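Local coordinates for cyclic nucleotide-binding protein (Ruegeria pomeroyi, PDB 3FX3), which probably acts as a Crp-like transcription factor that binds DNA and carries a cyclic nucleotide-binding domain, at residues E49-V57 with V90-P98; T153-F161 with R187-A198. All coordinates share one frame; numbering follows the deposited sequence.

How the contacts relate
Contact 1 lies in the cyclic nucleotide-binding domain and contact 2 in the Crp-like helix-turn-helix domain. They share no helix or strand, and their centres are about 32 Å apart, on opposite sides of the chain's centre; between them in sequence runs the long helix 125-147. Contact 1 is partly buried and joins a strand and its lead-in loop to a short helix and the loop after it, relying on backbone hydrogen bonds, a tyrosine and waters. Contact 2 is more deeply buried, a helix packed on the turn and second helix of the helix-turn-helix, mostly through apolar side chains, with R157 bonding a backbone carbonyl inside it and R187 at its edge. Both reach the second subunit.

Contact 1 of 2, residues E49-V57 with V90-P98; sequences EEKAQAIHV and VALRNTPYP
In the loop that matches the phosphate-binding cassette of cyclic nucleotide-binding domains, Y97 lies against A52 and reaches H56. Its backbone is held at both ends: E49 N donates to Y97 O at 2.8 Å, and Y97 N donates to E50 O at 3.0 Å, almost in line with that carbonyl. With CG beside its own backbone N (chi1 -78°), the ring extends alongside 50-52 and takes A52 CA over one face, a CH-pi contact 4.0 Å from the centroid. Beyond it, H56 NE2 donates to Y97 OH at 2.7 Å, with the oxygen only 2° out of the imidazole plane; H56 ND1 is bonded to H111. A phenylalanine in place of Y97 would probably keep the packing on A52 but leave H56 NE2 without this acceptor. H56 stands on strand 54-58 of the cupin-like beta-roll, whose I55 also reaches the helix, A91 CB pressing tightly on I55 CG1, 3.4 Å away. A52, centre of an inverse gamma turn, gives its N to a water at 2.8 Å, which also bonds N94 OD1; a second water sits between A52 O and A91 O, within hydrogen-bonding distance of each.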
loop_
_atom_site.group_PDB
_atom_site.type_symbol
_atom_site.label_atom_id
_atom_site.label_comp_id
_atom_site.label_asym_id
_atom_site.label_seq_id
_atom_site.Cartn_x
_atom_site.Cartn_y
_atom_site.Cartn_z
ATOM N N GLU B 49 -22.168 8.911 -11.643
ATOM C CA GLU B 49 -22.817 10.192 -11.384
ATOM C C GLU B 49 -23.838 10.220 -10.244
ATOM O O GLU B 49 -24.260 11.289 -9.866
ATOM C CB GLU B 49 -23.443 10.819 -12.651
ATOM C CG GLU B 49 -22.490 10.910 -13.832
ATOM C CD GLU B 49 -21.183 11.619 -13.498
ATOM O OE1 GLU B 49 -21.196 12.597 -12.697
ATOM O OE2 GLU B 49 -20.144 11.180 -14.039
ATOM N N GLU B 50 -24.235 9.083 -9.689
ATOM C CA GLU B 50 -25.121 9.110 -8.529
ATOM C C GLU B 50 -24.362 9.611 -7.281
ATOM O O GLU B 50 -23.138 9.662 -7.297
ATOM C CB GLU B 50 -25.734 7.728 -8.303
ATOM C CG GLU B 50 -26.705 7.312 -9.447
ATOM C CD GLU B 50 -27.250 5.891 -9.298
ATOM O OE1 GLU B 50 -26.745 5.087 -8.466
ATOM O OE2 GLU B 50 -28.205 5.563 -10.010
ATOM N N LYS B 51 -25.086 10.000 -6.229
ATOM C CA LYS B 51 -24.468 10.482 -4.979
ATOM C C LYS B 51 -23.905 9.322 -4.195
ATOM O O LYS B 51 -24.539 8.277 -4.083
ATOM C CB LYS B 51 -25.489 11.166 -4.062
ATOM C CG LYS B 51 -26.098 12.404 -4.619
ATOM C CD LYS B 51 -27.088 13.053 -3.602
ATOM C CE LYS B 51 -28.192 13.875 -4.311
ATOM N NZ LYS B 51 -29.064 14.619 -3.313
ATOM N N ALA B 52 -22.731 9.513 -3.614
ATOM C CA ALA B 52 -22.070 8.444 -2.872
ATOM C C ALA B 52 -22.593 8.451 -1.435
ATOM O O ALA B 52 -22.019 9.087 -0.560
ATOM C CB ALA B 52 -20.549 8.633 -2.897
ATOM N N GLN B 53 -23.654 7.719 -1.162
ATOM C CA GLN B 53 -24.334 7.850 0.114
ATOM C C GLN B 53 -23.934 6.782 1.114
ATOM O O GLN B 53 -24.409 6.801 2.229
ATOM C CB GLN B 53 -25.836 7.756 -0.103
ATOM C CG GLN B 53 -26.405 8.857 -0.949
ATOM C CD GLN B 53 -27.848 8.556 -1.320
ATOM O OE1 GLN B 53 -28.158 7.526 -1.986
ATOM N NE2 GLN B 53 -28.745 9.416 -0.855
ATOM N N ALA B 54 -23.082 5.850 0.706
ATOM C CA ALA B 54 -22.634 4.777 1.575
ATOM C C ALA B 54 -21.272 4.319 1.131
ATOM O O ALA B 54 -20.852 4.568 -0.027
ATOM C CB ALA B 54 -23.627 3.580 1.542
ATOM N N ILE B 55 -20.582 3.657 2.054
ATOM C CA ILE B 55 -19.359 2.953 1.759
ATOM C C ILE B 55 -19.717 1.473 1.755
ATOM O O ILE B 55 -20.530 1.031 2.558
ATOM C CB ILE B 55 -18.284 3.228 2.820
ATOM C CG1 ILE B 55 -17.959 4.738 2.878
ATOM C CG2 ILE B 55 -17.027 2.459 2.515
ATOM C CD1 ILE B 55 -17.014 5.121 4.045
ATOM N N HIS B 56 -19.084 0.718 0.881
ATOM C CA HIS B 56 -19.516 -0.645 0.564
ATOM C C HIS B 56 -18.510 -1.689 0.951
ATOM O O HIS B 56 -17.330 -1.532 0.714
ATOM C CB HIS B 56 -19.834 -0.746 -0.933
ATOM C CG HIS B 56 -20.582 0.437 -1.447
ATOM N ND1 HIS B 56 -21.928 0.622 -1.222
ATOM C CD2 HIS B 56 -20.160 1.531 -2.129
ATOM C CE1 HIS B 56 -22.310 1.764 -1.768
ATOM N NE2 HIS B 56 -21.256 2.335 -2.329
ATOM N N VAL B 57 -19.014 -2.773 1.522
ATOM C CA VAL B 57 -18.218 -3.906 1.910
ATOM C C VAL B 57 -18.867 -5.208 1.407
ATOM O O VAL B 57 -20.011 -5.540 1.797
ATOM C CB VAL B 57 -18.093 -3.986 3.441
ATOM C CG1 VAL B 57 -17.144 -5.116 3.808
ATOM C CG2 VAL B 57 -17.598 -2.639 4.047
ATOM N N VAL B 90 -14.729 8.406 -2.172
ATOM C CA VAL B 90 -15.766 9.200 -2.789
ATOM C C VAL B 90 -16.883 9.514 -1.803
ATOM O O VAL B 90 -17.494 10.591 -1.861
ATOM C CB VAL B 90 -16.270 8.575 -4.130
ATOM C CG1 VAL B 90 -16.875 7.188 -3.935
ATOM C CG2 VAL B 90 -17.274 9.498 -4.725
ATOM N N ALA B 91 -17.126 8.603 -0.862
ATOM C CA ALA B 91 -18.124 8.828 0.137
ATOM C C ALA B 91 -17.679 9.969 1.087
ATOM O O ALA B 91 -18.474 10.828 1.440
ATOM C CB ALA B 91 -18.423 7.535 0.919
ATOM N N LEU B 92 -16.405 9.995 1.461
ATOM C CA LEU B 92 -15.933 11.050 2.345
ATOM C C LEU B 92 -15.803 12.399 1.596
ATOM O O LEU B 92 -15.931 13.455 2.189
ATOM C CB LEU B 92 -14.608 10.641 2.988
ATOM C CG LEU B 92 -14.635 9.413 3.903
ATOM C CD1 LEU B 92 -13.212 9.159 4.404
ATOM C CD2 LEU B 92 -15.554 9.647 5.035
ATOM N N ARG B 93 -15.543 12.385 0.301
ATOM C CA ARG B 93 -15.511 13.637 -0.451
ATOM C C ARG B 93 -16.885 14.089 -0.862
ATOM O O ARG B 93 -17.062 15.219 -1.303
ATOM C CB ARG B 93 -14.644 13.528 -1.695
ATOM C CG ARG B 93 -13.198 13.490 -1.352
ATOM C CD ARG B 93 -12.384 12.798 -2.411
ATOM N NE ARG B 93 -10.948 12.893 -2.115
ATOM C CZ ARG B 93 -10.004 12.266 -2.804
ATOM N NH1 ARG B 93 -10.337 11.501 -3.831
ATOM N NH2 ARG B 93 -8.723 12.415 -2.486
ATOM N N ASN B 94 -17.848 13.177 -0.779
ATOM C CA ASN B 94 -19.173 13.455 -1.248
ATOM C C ASN B 94 -19.167 13.994 -2.682
ATOM O O ASN B 94 -19.819 14.979 -2.975
ATOM C CB ASN B 94 -19.851 14.452 -0.304
ATOM C CG ASN B 94 -21.315 14.549 -0.563
ATOM O OD1 ASN B 94 -21.931 13.617 -1.112
ATOM N ND2 ASN B 94 -21.893 15.686 -0.233
ATOM N N THR B 95 -18.413 13.351 -3.570
ATOM C CA THR B 95 -18.452 13.678 -4.980
ATOM C C THR B 95 -19.197 12.556 -5.752
ATOM O O THR B 95 -19.392 11.468 -5.241
ATOM C CB THR B 95 -17.021 13.918 -5.556
ATOM O OG1 THR B 95 -16.163 12.861 -5.126
ATOM C CG2 THR B 95 -16.431 15.329 -5.105
ATOM N N PRO B 96 -19.637 12.842 -6.978
ATOM C CA PRO B 96 -20.450 11.855 -7.691
ATOM C C PRO B 96 -19.634 10.602 -8.054
ATOM O O PRO B 96 -18.440 10.697 -8.279
ATOM C CB PRO B 96 -20.912 12.614 -8.948
ATOM C CG PRO B 96 -20.813 14.109 -8.573
ATOM C CD PRO B 96 -19.567 14.134 -7.676
ATOM N N TYR B 97 -20.270 9.437 -8.087
ATOM C CA TYR B 97 -19.564 8.207 -8.419
ATOM C C TYR B 97 -18.905 8.340 -9.789
ATOM O O TYR B 97 -19.566 8.744 -10.743
ATOM C CB TYR B 97 -20.510 7.022 -8.446
ATOM C CG TYR B 97 -20.899 6.449 -7.108
ATOM C CD1 TYR B 97 -19.935 5.980 -6.231
ATOM C CD2 TYR B 97 -22.242 6.341 -6.726
ATOM C CE1 TYR B 97 -20.273 5.437 -5.000
ATOM C CE2 TYR B 97 -22.601 5.765 -5.476
ATOM C CZ TYR B 97 -21.584 5.304 -4.630
ATOM O OH TYR B 97 -21.868 4.731 -3.394
ATOM N N PRO B 98 -17.601 8.016 -9.892
ATOM C CA PRO B 98 -16.886 8.068 -11.163
ATOM C C PRO B 98 -17.033 6.769 -11.955
ATOM O O PRO B 98 -16.608 6.705 -13.095
ATOM C CB PRO B 98 -15.421 8.275 -10.735
ATOM C CG PRO B 98 -15.320 7.648 -9.420
ATOM C CD PRO B 98 -16.687 7.720 -8.772
HETATM O O HOH W 1 -21.507 11.996 -3.821
HETATM O O HOH W 2 -21.113 11.069 0.919
HETATM O O HOH W 3 -18.956 5.036 -1.974
#

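Contact 2 of 2, residues T153-F161 with R187-A198; sequences TGAQRVAEF and RLGMKPESLSRA. With PO4 (phosphate ion), chain H.
V158 and A198 meet where helix 154-165 crosses helix 192-203, the second helix of the helix-turn-helix and by homology the DNA-recognition helix; the short axes cross at -77°. Packing is close here. V158 points CG1 anti to its backbone N (chi1 173°), leaving CG2 to enter a pocket between A198 CB at 3.6 Å, selenomethionine M190 SE at 3.7 Å, L195 CD1 and L188 CD1. Next to it A198 CB sits 3.6 Å from A155 CA, the two alanines bringing the backbones together. L188 opens the turn and sends CD2 to F161 CD1, 3.8 Å away, while its carbonyl O accepts from R157 NH2 at 2.7 Å; that nitrogen also makes a weak bond to E147 O of the second subunit. At the margin the fit is looser: F161 CE1 stands over one face of the R187 guanidinium, 3.9 Å from NE, with the planes 74° apart, and R187 forms salt bridges to E84 and to E147 of the second subunit. Outside, a phosphate ion, probably from the crystallisation liquor, is consistent with a DNA-facing surface: R197 NE donates to its O2 at 2.6 Å, and R197 NH1 to its O1 at 3.2 Å.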
loop_
_atom_site.group_PDB
_atom_site.type_symbol
_atom_site.label_atom_id
_atom_site.label_comp_id
_atom_site.label_asym_id
_atom_site.label_seq_id
_atom_site.Cartn_x
_atom_site.Cartn_y
_atom_site.Cartn_z
ATOM N N THR B 153 6.711 -16.510 -9.424
ATOM C CA THR B 153 6.234 -16.715 -10.792
ATOM C C THR B 153 4.722 -16.457 -10.920
ATOM O O THR B 153 3.995 -16.367 -9.919
ATOM C CB THR B 153 6.469 -18.169 -11.279
ATOM O OG1 THR B 153 5.603 -19.053 -10.548
ATOM C CG2 THR B 153 7.960 -18.574 -11.125
ATOM N N GLY B 154 4.245 -16.364 -12.160
ATOM C CA GLY B 154 2.818 -16.238 -12.392
ATOM C C GLY B 154 1.983 -17.240 -11.604
ATOM O O GLY B 154 1.016 -16.866 -10.932
ATOM N N ALA B 155 2.329 -18.520 -11.709
ATOM C CA ALA B 155 1.573 -19.553 -11.019
ATOM C C ALA B 155 1.577 -19.272 -9.525
ATOM O O ALA B 155 0.542 -19.430 -8.853
ATOM C CB ALA B 155 2.150 -20.973 -11.320
ATOM N N GLN B 156 2.737 -18.863 -9.001
ATOM C CA GLN B 156 2.873 -18.595 -7.571
ATOM C C GLN B 156 1.985 -17.440 -7.153
ATOM O O GLN B 156 1.380 -17.472 -6.082
ATOM C CB GLN B 156 4.335 -18.322 -7.176
ATOM C CG GLN B 156 5.181 -19.596 -7.164
ATOM C CD GLN B 156 6.633 -19.352 -6.837
ATOM O OE1 GLN B 156 7.292 -18.543 -7.480
ATOM N NE2 GLN B 156 7.148 -20.074 -5.842
ATOM N N ARG B 157 1.897 -16.423 -8.000
ATOM C CA ARG B 157 1.057 -15.268 -7.675
ATOM C C ARG B 157 -0.405 -15.650 -7.605
ATOM O O ARG B 157 -1.114 -15.148 -6.763
ATOM C CB ARG B 157 1.275 -14.133 -8.663
ATOM C CG ARG B 157 2.689 -13.496 -8.568
ATOM C CD ARG B 157 2.928 -12.578 -9.772
ATOM N NE ARG B 157 1.948 -11.529 -9.717
ATOM C CZ ARG B 157 1.260 -11.017 -10.724
ATOM N NH1 ARG B 157 1.421 -11.392 -11.981
ATOM N NH2 ARG B 157 0.408 -10.075 -10.431
ATOM N N VAL B 158 -0.841 -16.576 -8.457
ATOM C CA VAL B 158 -2.242 -17.022 -8.445
ATOM C C VAL B 158 -2.511 -17.872 -7.202
ATOM O O VAL B 158 -3.570 -17.735 -6.554
ATOM C CB VAL B 158 -2.591 -17.790 -9.735
ATOM C CG1 VAL B 158 -4.004 -18.411 -9.661
ATOM C CG2 VAL B 158 -2.454 -16.852 -10.927
ATOM N N ALA B 159 -1.541 -18.730 -6.863
ATOM C CA ALA B 159 -1.607 -19.523 -5.627
ATOM C C ALA B 159 -1.832 -18.595 -4.433
ATOM O O ALA B 159 -2.681 -18.823 -3.587
ATOM C CB ALA B 159 -0.308 -20.327 -5.439
ATOM N N GLU B 160 -1.059 -17.530 -4.403
ATOM C CA GLU B 160 -1.128 -16.527 -3.347
ATOM C C GLU B 160 -2.499 -15.842 -3.278
ATOM O O GLU B 160 -3.079 -15.602 -2.197
ATOM C CB GLU B 160 -0.038 -15.497 -3.646
ATOM C CG GLU B 160 0.432 -14.736 -2.493
ATOM C CD GLU B 160 1.242 -15.581 -1.484
ATOM O OE1 GLU B 160 2.372 -16.060 -1.809
ATOM O OE2 GLU B 160 0.738 -15.709 -0.341
ATOM N N PHE B 161 -3.008 -15.493 -4.452
ATOM C CA PHE B 161 -4.338 -14.931 -4.560
ATOM C C PHE B 161 -5.399 -15.911 -4.011
ATOM O O PHE B 161 -6.240 -15.559 -3.200
ATOM C CB PHE B 161 -4.591 -14.535 -6.027
ATOM C CG PHE B 161 -5.991 -14.078 -6.296
ATOM C CD1 PHE B 161 -6.357 -12.769 -6.040
ATOM C CD2 PHE B 161 -6.938 -14.957 -6.801
ATOM C CE1 PHE B 161 -7.655 -12.334 -6.270
ATOM C CE2 PHE B 161 -8.238 -14.516 -7.055
ATOM C CZ PHE B 161 -8.582 -13.195 -6.776
ATOM N N ARG B 187 -7.405 -8.274 -12.558
ATOM C CA ARG B 187 -7.031 -7.919 -11.212
ATOM C C ARG B 187 -5.542 -8.229 -10.911
ATOM O O ARG B 187 -4.847 -7.457 -10.207
ATOM C CB ARG B 187 -7.919 -8.638 -10.220
ATOM C CG ARG B 187 -7.657 -8.181 -8.814
ATOM C CD ARG B 187 -8.788 -8.529 -7.858
ATOM N NE ARG B 187 -8.279 -8.480 -6.500
ATOM C CZ ARG B 187 -9.017 -8.493 -5.388
ATOM N NH1 ARG B 187 -10.350 -8.502 -5.406
ATOM N NH2 ARG B 187 -8.387 -8.442 -4.224
ATOM N N LEU B 188 -5.058 -9.343 -11.450
ATOM C CA LEU B 188 -3.704 -9.747 -11.215
ATOM C C LEU B 188 -2.747 -9.171 -12.242
ATOM O O LEU B 188 -1.569 -9.472 -12.227
ATOM C CB LEU B 188 -3.608 -11.276 -11.153
ATOM C CG LEU B 188 -4.425 -11.902 -10.020
ATOM C CD1 LEU B 188 -4.356 -13.403 -10.116
ATOM C CD2 LEU B 188 -3.959 -11.414 -8.635
ATOM N N GLY B 189 -3.231 -8.313 -13.119
ATOM C CA GLY B 189 -2.369 -7.742 -14.155
ATOM C C GLY B 189 -1.777 -8.786 -15.097
ATOM O O GLY B 189 -0.642 -8.635 -15.521
HETATM N N MSE B 190 -2.525 -9.853 -15.392
HETATM C CA MSE B 190 -2.022 -10.960 -16.237
HETATM C C MSE B 190 -2.800 -11.064 -17.534
HETATM O O MSE B 190 -4.004 -10.826 -17.556
HETATM C CB MSE B 190 -2.132 -12.310 -15.518
HETATM C CG MSE B 190 -1.287 -12.426 -14.282
HETATM SE SE MSE B 190 -1.646 -14.073 -13.269
HETATM C CE MSE B 190 -0.534 -15.319 -14.328
ATOM N N LYS B 191 -2.122 -11.444 -18.612
ATOM C CA LYS B 191 -2.839 -11.816 -19.851
ATOM C C LYS B 191 -3.724 -13.038 -19.560
ATOM O O LYS B 191 -3.344 -13.891 -18.761
ATOM C CB LYS B 191 -1.864 -12.145 -20.991
ATOM C CG LYS B 191 -0.999 -10.964 -21.485
ATOM C CD LYS B 191 -1.865 -9.781 -21.977
ATOM C CE LYS B 191 -1.064 -8.771 -22.828
ATOM N NZ LYS B 191 -1.947 -7.655 -23.354
ATOM N N PRO B 192 -4.918 -13.106 -20.167
ATOM C CA PRO B 192 -5.838 -14.266 -20.047
ATOM C C PRO B 192 -5.165 -15.622 -20.154
ATOM O O PRO B 192 -5.406 -16.521 -19.334
ATOM C CB PRO B 192 -6.791 -14.064 -21.222
ATOM C CG PRO B 192 -6.888 -12.565 -21.365
ATOM C CD PRO B 192 -5.572 -11.975 -20.854
ATOM N N GLU B 193 -4.295 -15.758 -21.140
ATOM C CA GLU B 193 -3.648 -17.027 -21.397
ATOM C C GLU B 193 -2.601 -17.348 -20.328
ATOM O O GLU B 193 -2.373 -18.527 -20.004
ATOM C CB GLU B 193 -3.082 -17.075 -22.837
ATOM C CG GLU B 193 -1.920 -16.114 -23.180
ATOM C CD GLU B 193 -2.339 -14.645 -23.488
ATOM O OE1 GLU B 193 -3.531 -14.240 -23.403
ATOM O OE2 GLU B 193 -1.411 -13.877 -23.827
ATOM N N SER B 194 -1.981 -16.301 -19.766
ATOM C CA SER B 194 -1.071 -16.470 -18.635
ATOM C C SER B 194 -1.807 -16.988 -17.411
ATOM O O SER B 194 -1.314 -17.878 -16.729
ATOM C CB SER B 194 -0.357 -15.169 -18.273
ATOM O OG SER B 194 0.536 -14.779 -19.292
ATOM N N LEU B 195 -2.981 -16.437 -17.134
ATOM C CA LEU B 195 -3.799 -16.942 -16.024
ATOM C C LEU B 195 -4.130 -18.419 -16.230
ATOM O O LEU B 195 -4.109 -19.203 -15.273
ATOM C CB LEU B 195 -5.087 -16.127 -15.853
ATOM C CG LEU B 195 -5.986 -16.534 -14.686
ATOM C CD1 LEU B 195 -5.218 -16.459 -13.387
ATOM C CD2 LEU B 195 -7.243 -15.687 -14.605
ATOM N N SER B 196 -4.407 -18.800 -17.474
ATOM C CA SER B 196 -4.749 -20.194 -17.789
ATOM C C SER B 196 -3.595 -21.162 -17.565
ATOM O O SER B 196 -3.793 -22.263 -17.021
ATOM C CB SER B 196 -5.274 -20.320 -19.228
ATOM O OG SER B 196 -6.560 -19.745 -19.290
ATOM N N ARG B 197 -2.405 -20.762 -18.008
ATOM C CA ARG B 197 -1.193 -21.525 -17.724
ATOM C C ARG B 197 -1.007 -21.666 -16.217
ATOM O O ARG B 197 -0.703 -22.756 -15.732
ATOM C CB ARG B 197 0.048 -20.834 -18.288
ATOM C CG ARG B 197 0.135 -20.823 -19.809
ATOM C CD ARG B 197 1.579 -20.515 -20.302
ATOM N NE ARG B 197 1.865 -19.070 -20.397
ATOM C CZ ARG B 197 1.417 -18.251 -21.363
ATOM N NH1 ARG B 197 1.755 -16.959 -21.330
ATOM N NH2 ARG B 197 0.629 -18.701 -22.350
ATOM N N ALA B 198 -1.205 -20.573 -15.479
ATOM C CA ALA B 198 -1.008 -20.628 -14.037
ATOM C C ALA B 198 -1.932 -21.675 -13.442
ATOM O O ALA B 198 -1.486 -22.517 -12.667
ATOM C CB ALA B 198 -1.210 -19.256 -13.361
HETATM P P PO4 H . 3.802 -16.961 -17.971
HETATM O O1 PO4 H . 3.422 -15.799 -18.864
HETATM O O2 PO4 H . 3.793 -18.224 -18.797
HETATM O O3 PO4 H . 2.817 -17.146 -16.831
HETATM O O4 PO4 H . 5.188 -16.742 -17.408
#